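Local coordinates for protein isomaltose glucohydrolase (Kribbella flavida, PDB 5Z3E) that hydrolyses the alpha-1,6-glucosidic linkage of isomaltose from its non-reducing end, releasing beta-D-glucose and D-glucose, at residues Tyr311-Ile317 against Ala355-Leu361; Ala263-Ser267 against Val302-Ala306; Tyr59-Phe65 against Thr376-Leu382. The protein carries 1 engineered substitution. All coordinates share one frame; numbering follows the deposited sequence.

Contact 1 of 3, residues Tyr311-Ile317 against Ala355-Leu361; sequences YGGGQWI and AQVPHHL. Engineered in segment 355-361: Ala355 (natural residue Glu).
Gln356 lies across the indole of Trp316, its CB 3.7 Å from the centroid of the five-membered ring and nearly on the ring normal, a CH-pi contact. The same indole face carries the carbonyl O and CB of Ala355, the engineered alanine that replaces the natural glutamate inferred to be the proton acceptor. Trp316 and Gln356 belong to a two-stranded antiparallel sheet, with Ala355 just before its second strand. At its hydrogen-bonded pair, Gln315 N donates to Val357 O at 2.9 Å, almost straight and in the carbonyl plane, and Val357 N returns a bond to Gln315 O; Ile317 N then reaches Ala355 O at 3.3 Å, where the chain enters helix 317-329.

This part of the contact is dense, and Gly314 sits where a side chain would run into Gln356 OE1 and Val357 O. Two waters fill in around the buried Gln356 amide: one donates to both Tyr311 O and Gln356 OE1; a second accepts from Trp316 NE1 and, weakly, from Gln356 NE2. The looser, solvent side lies at Pro358-His360. There the extended Gln315 chain carries OE1 to His360 N at 3.0 Å, the donor standing above the amide plane rather than on a lone pair. His359 bonds through NE2 to Gln346, while His360 ND1 pairs with His303.

The chemistry is thus divided: backbone bonds and an indole face fix the strand next to the catalytic position, whereas the Gln356 amide, gripped by a weak bond from Gly314 N and by two waters, owes its orientation to several modest bonds and not to one strong one.

Contact 2 of 3, residues Ala263-Ser267 against Val302-Ala306; sequences AVDGS and VHRFA
Asp265 and Phe305 run side by side in the same direction, carboxylate and ring planes 18° apart. The aspartate is best read outward from its backbone. CB lies 3.9 Å from Arg304 O, and with CG anti to the backbone N (chi1 -174°) the side chain passes on beside that carbonyl, CG coming to 3.3 Å from Arg304 O. There OD1 turns back to its own segment: it accepts from Ser267 N at 2.9 Å, on the anti side, in an Asx turn, and from Ser267 OG at 2.7 Å from above the carboxylate plane. OD2 continues toward the aromatic side chain and stands 3.6 Å from Phe305 CD1. Its polar partners lie elsewhere, in a salt bridge with Lys257 and a hydrogen bond from Trp197, whose indole also meets the Phe305 ring.

The backbones are joined by Gly266 N, which donates to Arg304 O at 2.8 Å and 170°; a side chain on this glycine would collide with His303 O. A water links Val264 O to Ala306 N.

Asp265 lies about 5 Å, side chain to side chain, from Asp195, a predicted proton acceptor. Its OD2 and Arg304 O, both acceptors, are only 3.3 Å apart; the lysine and the N-H and O-H donors would probably stabilise a negative charge on Asp265 and offset the carbonyl.

Contact 3 of 3, residues Tyr59-Phe65 against Thr376-Leu382; sequences YPAAPTF and TVATPLL
Leu382 spreads its two methyls against a pair of prolines: CD1 meets Pro63 CD at 3.6 Å, and CD2 meets Pro60 CD at 3.9 Å while also touching Pro60 O and Tyr59 CB. Its backbone is tied as well, since Leu382 N donates to Ala61 O at 3.0 Å (160°), a bond made by the first residue of helix 382-394. Leu381 contributes CD1, which approaches Ala61 O and the methyl of Ala62. That methyl in turn faces Ala378 CB at 3.8 Å, so small side chains bring the two loops close together.

Phe65 closes the type I turn that starts at Ala62. A chi1 of -172° swings the ring away from its own backbone N and along the backbone of the opposing loop: CB and CG rest on Ala378 CB, and the ring edge presents CE1 to Thr376 O at 3.3 Å, the oxygen lying in the ring plane. An alanine in place of Phe65 is likely to leave a gap beside Ala378 and Tyr68 and take from Thr376 O the ring edge it meets.

Toward the exposed side, direct packing yields to water. One water accepts from Thr64 N and donates to Pro380 O at 2.8 Å; two more join Thr64 OG1 to Thr379, one accepting from its N and the other donating to its O. The cis peptide before Pro380 belongs to this hydrated bend.

Within the fold, the contact joins the loop after helix 32-52 to the one between helices 367-374 and 382-394. Helix 32-52 supports Pro60 and Pro63 through His52 and Pro380 through Val48; Tyr59 lies against helix 74-87, with its hydroxyl bonded to Ser92, and Phe65 packs edge-to-face with Tyr68.

The three contacts illustrate how segments separated along the chain come together near the catalytic residues. Contact 3 closes a loop of 310 residues within which contacts 2 and 1 follow in series. Contact 1 touches both others: Trp316 N lies 2.9 Å from Val302 O of contact 2, and Ala355 N lies 2.9 Å from Ala378 O of contact 3. Contacts 2 and 3 stay apart, their nearest atoms about 9 Å distant. The side chains of Leu381 and Ala355 are about 4 Å apart, whereas that of Arg304 lies about 7 Å from that of Glu198, the inferred proton donor. Contact 1 itself holds Ala355, the changed proton-acceptor position, while its Trp316 side chain is about 10 Å from that of Glu198.

Contact 1 of 3, residues Tyr311-Ile317 against Ala355-Leu361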
# COMPACT_ATOMS: atom_id res chain seq x y z
N TYR A 311 18.92 -0.83 -5.31
CA TYR A 311 19.24 0.15 -6.30
C TYR A 311 19.93 1.39 -5.73
O TYR A 311 19.82 2.50 -6.27
CB TYR A 311 18.07 0.55 -7.21
CG TYR A 311 17.64 -0.55 -8.15
CD1 TYR A 311 16.79 -1.57 -7.77
CD2 TYR A 311 18.18 -0.58 -9.45
CE1 TYR A 311 16.43 -2.57 -8.66
CE2 TYR A 311 17.83 -1.59 -10.35
CZ TYR A 311 16.96 -2.59 -9.95
OH TYR A 311 16.59 -3.56 -10.85
N GLY A 312 20.70 1.16 -4.67
CA GLY A 312 21.39 2.26 -4.00
C GLY A 312 20.58 3.09 -3.05
O GLY A 312 21.08 4.07 -2.48
N GLY A 313 19.29 2.73 -2.85
CA GLY A 313 18.46 3.50 -1.96
C GLY A 313 18.03 4.83 -2.55
O GLY A 313 18.39 5.91 -2.04
N GLY A 314 17.24 4.76 -3.61
CA GLY A 314 16.78 5.96 -4.28
C GLY A 314 15.49 6.52 -3.74
O GLY A 314 15.04 6.15 -2.65
N GLN A 315 14.92 7.45 -4.48
CA GLN A 315 13.75 8.23 -4.08
C GLN A 315 12.52 7.65 -4.74
O GLN A 315 12.47 7.53 -5.97
CB GLN A 315 13.95 9.68 -4.52
CG GLN A 315 15.14 10.35 -3.86
CD GLN A 315 15.59 11.57 -4.64
OE1 GLN A 315 16.03 11.42 -5.78
NE2 GLN A 315 15.50 12.76 -4.05
N TRP A 316 11.52 7.28 -3.93
CA TRP A 316 10.38 6.52 -4.41
C TRP A 316 9.18 7.40 -4.66
O TRP A 316 8.66 8.10 -3.77
CB TRP A 316 10.03 5.43 -3.39
CG TRP A 316 10.98 4.26 -3.48
CD1 TRP A 316 12.33 4.23 -3.22
CD2 TRP A 316 10.63 2.95 -3.92
NE1 TRP A 316 12.82 2.97 -3.49
CE2 TRP A 316 11.80 2.18 -3.91
CE3 TRP A 316 9.43 2.35 -4.30
CZ2 TRP A 316 11.80 0.84 -4.25
CZ3 TRP A 316 9.43 1.04 -4.65
CH2 TRP A 316 10.61 0.28 -4.62
N ILE A 317 8.66 7.33 -5.89
CA ILE A 317 7.50 8.11 -6.30
C ILE A 317 6.32 7.86 -5.36
O ILE A 317 5.64 8.79 -4.92
CB ILE A 317 7.13 7.84 -7.77
CG1 ILE A 317 8.05 8.59 -8.75
CG2 ILE A 317 5.69 8.23 -8.05
CD1 ILE A 317 9.50 8.23 -8.71
N ALA A 355 9.45 3.19 -10.38
CA ALA A 355 9.34 2.93 -8.95
C ALA A 355 10.12 3.98 -8.14
O ALA A 355 9.66 4.48 -7.12
CB ALA A 355 9.84 1.55 -8.62
N GLN A 356 11.34 4.28 -8.60
CA GLN A 356 12.24 5.16 -7.89
C GLN A 356 13.18 5.81 -8.88
O GLN A 356 13.32 5.31 -10.00
CB GLN A 356 13.03 4.42 -6.83
CG GLN A 356 13.95 3.32 -7.39
CD GLN A 356 14.85 2.73 -6.33
OE1 GLN A 356 15.67 3.44 -5.73
NE2 GLN A 356 14.69 1.44 -6.06
N VAL A 357 13.83 6.87 -8.43
CA VAL A 357 14.86 7.58 -9.22
C VAL A 357 16.09 7.75 -8.38
O VAL A 357 16.02 7.82 -7.16
CB VAL A 357 14.34 8.92 -9.73
CG1 VAL A 357 13.23 8.72 -10.76
CG2 VAL A 357 13.94 9.86 -8.64
N PRO A 358 17.25 7.90 -9.04
CA PRO A 358 18.53 7.95 -8.31
C PRO A 358 19.10 9.35 -8.13
O PRO A 358 20.31 9.47 -7.98
CB PRO A 358 19.40 7.13 -9.22
CG PRO A 358 18.97 7.50 -10.61
CD PRO A 358 17.44 7.59 -10.47
N HIS A 359 18.28 10.41 -8.16
CA HIS A 359 18.82 11.77 -8.03
C HIS A 359 19.59 11.92 -6.73
O HIS A 359 20.63 12.57 -6.69
CB HIS A 359 17.76 12.87 -8.10
CG HIS A 359 16.87 12.81 -9.29
ND1 HIS A 359 17.35 12.65 -10.54
CD2 HIS A 359 15.52 12.88 -9.43
CE1 HIS A 359 16.34 12.62 -11.40
NE2 HIS A 359 15.22 12.76 -10.72
N HIS A 360 19.06 11.35 -5.66
CA HIS A 360 19.79 11.20 -4.42
C HIS A 360 19.76 9.72 -4.05
O HIS A 360 18.69 9.12 -4.04
CB HIS A 360 19.20 12.04 -3.28
CG HIS A 360 20.01 11.98 -2.04
ND1 HIS A 360 19.64 11.27 -0.92
CD2 HIS A 360 21.21 12.51 -1.75
CE1 HIS A 360 20.57 11.36 0.01
NE2 HIS A 360 21.54 12.12 -0.48
N LEU A 361 20.94 9.16 -3.73
CA LEU A 361 21.08 7.76 -3.33
C LEU A 361 21.65 7.69 -1.93
O LEU A 361 22.66 8.33 -1.61
CB LEU A 361 22.01 7.01 -4.30
CG LEU A 361 21.52 6.85 -5.72
CD1 LEU A 361 22.59 6.26 -6.61
CD2 LEU A 361 20.30 5.94 -5.72
O HOH W 1 17.82 4.18 -7.39
O HOH W 2 15.43 1.76 -2.92

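Contact 2 of 3, residues Ala263-Ser267 against Val302-Ala306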
# COMPACT_ATOMS: atom_id res chain seq x y z
N ALA A 263 14.01 4.36 14.56
CA ALA A 263 14.06 5.03 13.25
C ALA A 263 12.70 5.07 12.60
O ALA A 263 11.80 4.32 12.95
CB ALA A 263 15.04 4.35 12.37
N VAL A 264 12.59 5.93 11.59
CA VAL A 264 11.40 6.00 10.76
C VAL A 264 11.59 5.25 9.45
O VAL A 264 12.68 4.87 9.06
CB VAL A 264 10.92 7.45 10.53
CG1 VAL A 264 10.50 8.08 11.83
CG2 VAL A 264 11.93 8.31 9.78
N ASP A 265 10.48 5.02 8.77
CA ASP A 265 10.40 4.43 7.44
C ASP A 265 9.47 5.33 6.63
O ASP A 265 8.50 5.88 7.17
CB ASP A 265 9.87 2.99 7.52
CG ASP A 265 9.88 2.24 6.21
OD1 ASP A 265 8.94 2.45 5.39
OD2 ASP A 265 10.81 1.45 5.97
N GLY A 266 9.72 5.45 5.33
CA GLY A 266 8.92 6.30 4.50
C GLY A 266 7.47 5.85 4.33
O GLY A 266 6.63 6.63 3.91
N SER A 267 7.17 4.59 4.66
CA SER A 267 5.79 4.11 4.63
C SER A 267 4.95 4.62 5.79
O SER A 267 3.72 4.51 5.75
CB SER A 267 5.77 2.59 4.62
OG SER A 267 6.29 2.04 5.81
N VAL A 302 11.18 10.90 -1.59
CA VAL A 302 11.24 10.26 -0.30
C VAL A 302 11.89 8.87 -0.38
O VAL A 302 11.47 7.99 -1.15
CB VAL A 302 9.82 10.16 0.33
CG1 VAL A 302 9.85 9.43 1.65
CG2 VAL A 302 9.21 11.53 0.50
N HIS A 303 12.92 8.66 0.44
CA HIS A 303 13.58 7.38 0.59
C HIS A 303 12.76 6.42 1.46
O HIS A 303 11.94 6.85 2.28
CB HIS A 303 14.95 7.58 1.25
CG HIS A 303 15.94 8.34 0.41
ND1 HIS A 303 16.47 7.80 -0.73
CD2 HIS A 303 16.53 9.53 0.59
CE1 HIS A 303 17.34 8.64 -1.25
NE2 HIS A 303 17.42 9.70 -0.47
N ARG A 304 13.03 5.14 1.32
CA ARG A 304 12.31 4.13 2.10
C ARG A 304 12.78 4.06 3.54
O ARG A 304 11.99 4.09 4.48
CB ARG A 304 12.40 2.76 1.44
CG ARG A 304 11.92 2.73 -0.00
CD ARG A 304 11.64 1.36 -0.54
NE ARG A 304 12.86 0.55 -0.55
CZ ARG A 304 12.89 -0.74 -0.87
NH1 ARG A 304 11.78 -1.36 -1.24
NH2 ARG A 304 14.01 -1.41 -0.79
N PHE A 305 14.10 3.92 3.75
CA PHE A 305 14.66 3.75 5.08
C PHE A 305 16.19 3.96 4.95
O PHE A 305 16.74 3.78 3.89
CB PHE A 305 14.33 2.32 5.70
CG PHE A 305 14.64 1.14 4.80
CD1 PHE A 305 13.71 0.68 3.93
CD2 PHE A 305 15.87 0.41 4.91
CE1 PHE A 305 13.97 -0.36 3.10
CE2 PHE A 305 16.08 -0.66 4.04
CZ PHE A 305 15.19 -1.04 3.13
N ALA A 306 16.83 4.31 6.05
CA ALA A 306 18.24 4.74 6.01
C ALA A 306 19.22 3.69 5.43
O ALA A 306 20.15 4.08 4.76
CB ALA A 306 18.68 5.17 7.36
O HOH W 3 15.34 4.94 8.47

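Contact 3 of 3, residues Tyr59-Phe65 against Thr376-Leu382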
# COMPACT_ATOMS: atom_id res chain seq x y z
N TYR A 59 -4.26 -6.21 -11.45
CA TYR A 59 -3.29 -5.20 -11.88
C TYR A 59 -1.89 -5.79 -11.69
O TYR A 59 -1.54 -6.18 -10.59
CB TYR A 59 -3.40 -3.90 -11.09
CG TYR A 59 -4.69 -3.14 -11.26
CD1 TYR A 59 -5.12 -2.69 -12.51
CD2 TYR A 59 -5.48 -2.81 -10.16
CE1 TYR A 59 -6.28 -1.97 -12.66
CE2 TYR A 59 -6.64 -2.08 -10.30
CZ TYR A 59 -7.05 -1.66 -11.54
OH TYR A 59 -8.21 -0.94 -11.62
N PRO A 60 -1.07 -5.82 -12.75
CA PRO A 60 0.32 -6.24 -12.56
C PRO A 60 1.07 -5.16 -11.81
O PRO A 60 0.73 -3.99 -11.86
CB PRO A 60 0.83 -6.36 -13.98
CG PRO A 60 0.06 -5.31 -14.74
CD PRO A 60 -1.34 -5.39 -14.14
N ALA A 61 2.14 -5.54 -11.14
CA ALA A 61 2.96 -4.53 -10.47
C ALA A 61 3.78 -3.74 -11.48
O ALA A 61 3.90 -2.50 -11.37
CB ALA A 61 3.88 -5.18 -9.45
N ALA A 62 4.40 -4.46 -12.39
CA ALA A 62 5.44 -3.86 -13.24
C ALA A 62 5.59 -4.75 -14.46
O ALA A 62 6.40 -5.69 -14.46
CB ALA A 62 6.74 -3.79 -12.48
N PRO A 63 4.82 -4.47 -15.50
CA PRO A 63 4.75 -5.34 -16.67
C PRO A 63 6.03 -5.52 -17.46
O PRO A 63 6.13 -6.52 -18.17
CB PRO A 63 3.64 -4.69 -17.48
CG PRO A 63 3.50 -3.26 -16.96
CD PRO A 63 3.89 -3.33 -15.57
N THR A 64 6.97 -4.61 -17.33
CA THR A 64 8.22 -4.74 -18.08
C THR A 64 9.44 -4.94 -17.22
O THR A 64 10.57 -4.93 -17.74
CB THR A 64 8.48 -3.54 -18.99
OG1 THR A 64 8.63 -2.38 -18.17
CG2 THR A 64 7.32 -3.35 -19.93
N PHE A 65 9.24 -5.21 -15.95
CA PHE A 65 10.37 -5.45 -15.05
C PHE A 65 10.49 -6.95 -14.91
O PHE A 65 9.60 -7.60 -14.39
CB PHE A 65 10.15 -4.78 -13.69
CG PHE A 65 11.34 -4.84 -12.79
CD1 PHE A 65 12.49 -4.13 -13.11
CD2 PHE A 65 11.32 -5.56 -11.62
CE1 PHE A 65 13.58 -4.18 -12.30
CE2 PHE A 65 12.41 -5.58 -10.77
CZ PHE A 65 13.56 -4.89 -11.13
N THR A 376 17.17 -2.21 -15.42
CA THR A 376 16.82 -0.89 -14.95
C THR A 376 15.53 -0.90 -14.12
O THR A 376 14.69 -1.79 -14.24
CB THR A 376 16.70 0.08 -16.10
OG1 THR A 376 15.80 -0.44 -17.09
CG2 THR A 376 18.05 0.19 -16.76
N VAL A 377 15.39 0.11 -13.27
CA VAL A 377 14.28 0.19 -12.34
C VAL A 377 12.93 0.07 -13.05
O VAL A 377 12.70 0.64 -14.11
CB VAL A 377 14.39 1.57 -11.63
CG1 VAL A 377 13.10 1.92 -10.95
CG2 VAL A 377 15.54 1.50 -10.62
N ALA A 378 12.02 -0.65 -12.41
CA ALA A 378 10.68 -0.86 -12.95
C ALA A 378 10.01 0.44 -13.38
O ALA A 378 9.81 1.35 -12.57
CB ALA A 378 9.80 -1.54 -11.91
N THR A 379 9.65 0.48 -14.65
CA THR A 379 8.99 1.63 -15.24
C THR A 379 8.12 1.15 -16.40
O THR A 379 8.65 0.55 -17.32
CB THR A 379 9.99 2.63 -15.77
OG1 THR A 379 11.02 2.94 -14.83
CG2 THR A 379 9.32 3.88 -16.27
N PRO A 380 6.82 1.42 -16.39
CA PRO A 380 6.05 2.03 -15.30
C PRO A 380 5.87 1.06 -14.13
O PRO A 380 5.75 -0.15 -14.32
CB PRO A 380 4.69 2.28 -15.94
CG PRO A 380 4.55 1.18 -16.98
CD PRO A 380 5.94 0.97 -17.50
N LEU A 381 5.84 1.61 -12.93
CA LEU A 381 5.34 0.88 -11.78
C LEU A 381 3.88 1.31 -11.61
O LEU A 381 3.60 2.48 -11.41
CB LEU A 381 6.13 1.23 -10.52
CG LEU A 381 5.73 0.37 -9.32
CD1 LEU A 381 6.28 -1.03 -9.43
CD2 LEU A 381 6.14 1.01 -8.00
N LEU A 382 2.94 0.36 -11.72
CA LEU A 382 1.54 0.77 -11.67
C LEU A 382 1.19 1.51 -10.38
O LEU A 382 0.46 2.48 -10.39
CB LEU A 382 0.57 -0.38 -11.94
CG LEU A 382 0.22 -0.62 -13.41
CD1 LEU A 382 1.41 -1.11 -14.21
CD2 LEU A 382 -0.93 -1.57 -13.54
O HOH W 4 7.11 -2.23 -15.68
O HOH W 5 10.66 -1.86 -16.24
O HOH W 6 8.64 -0.26 -19.96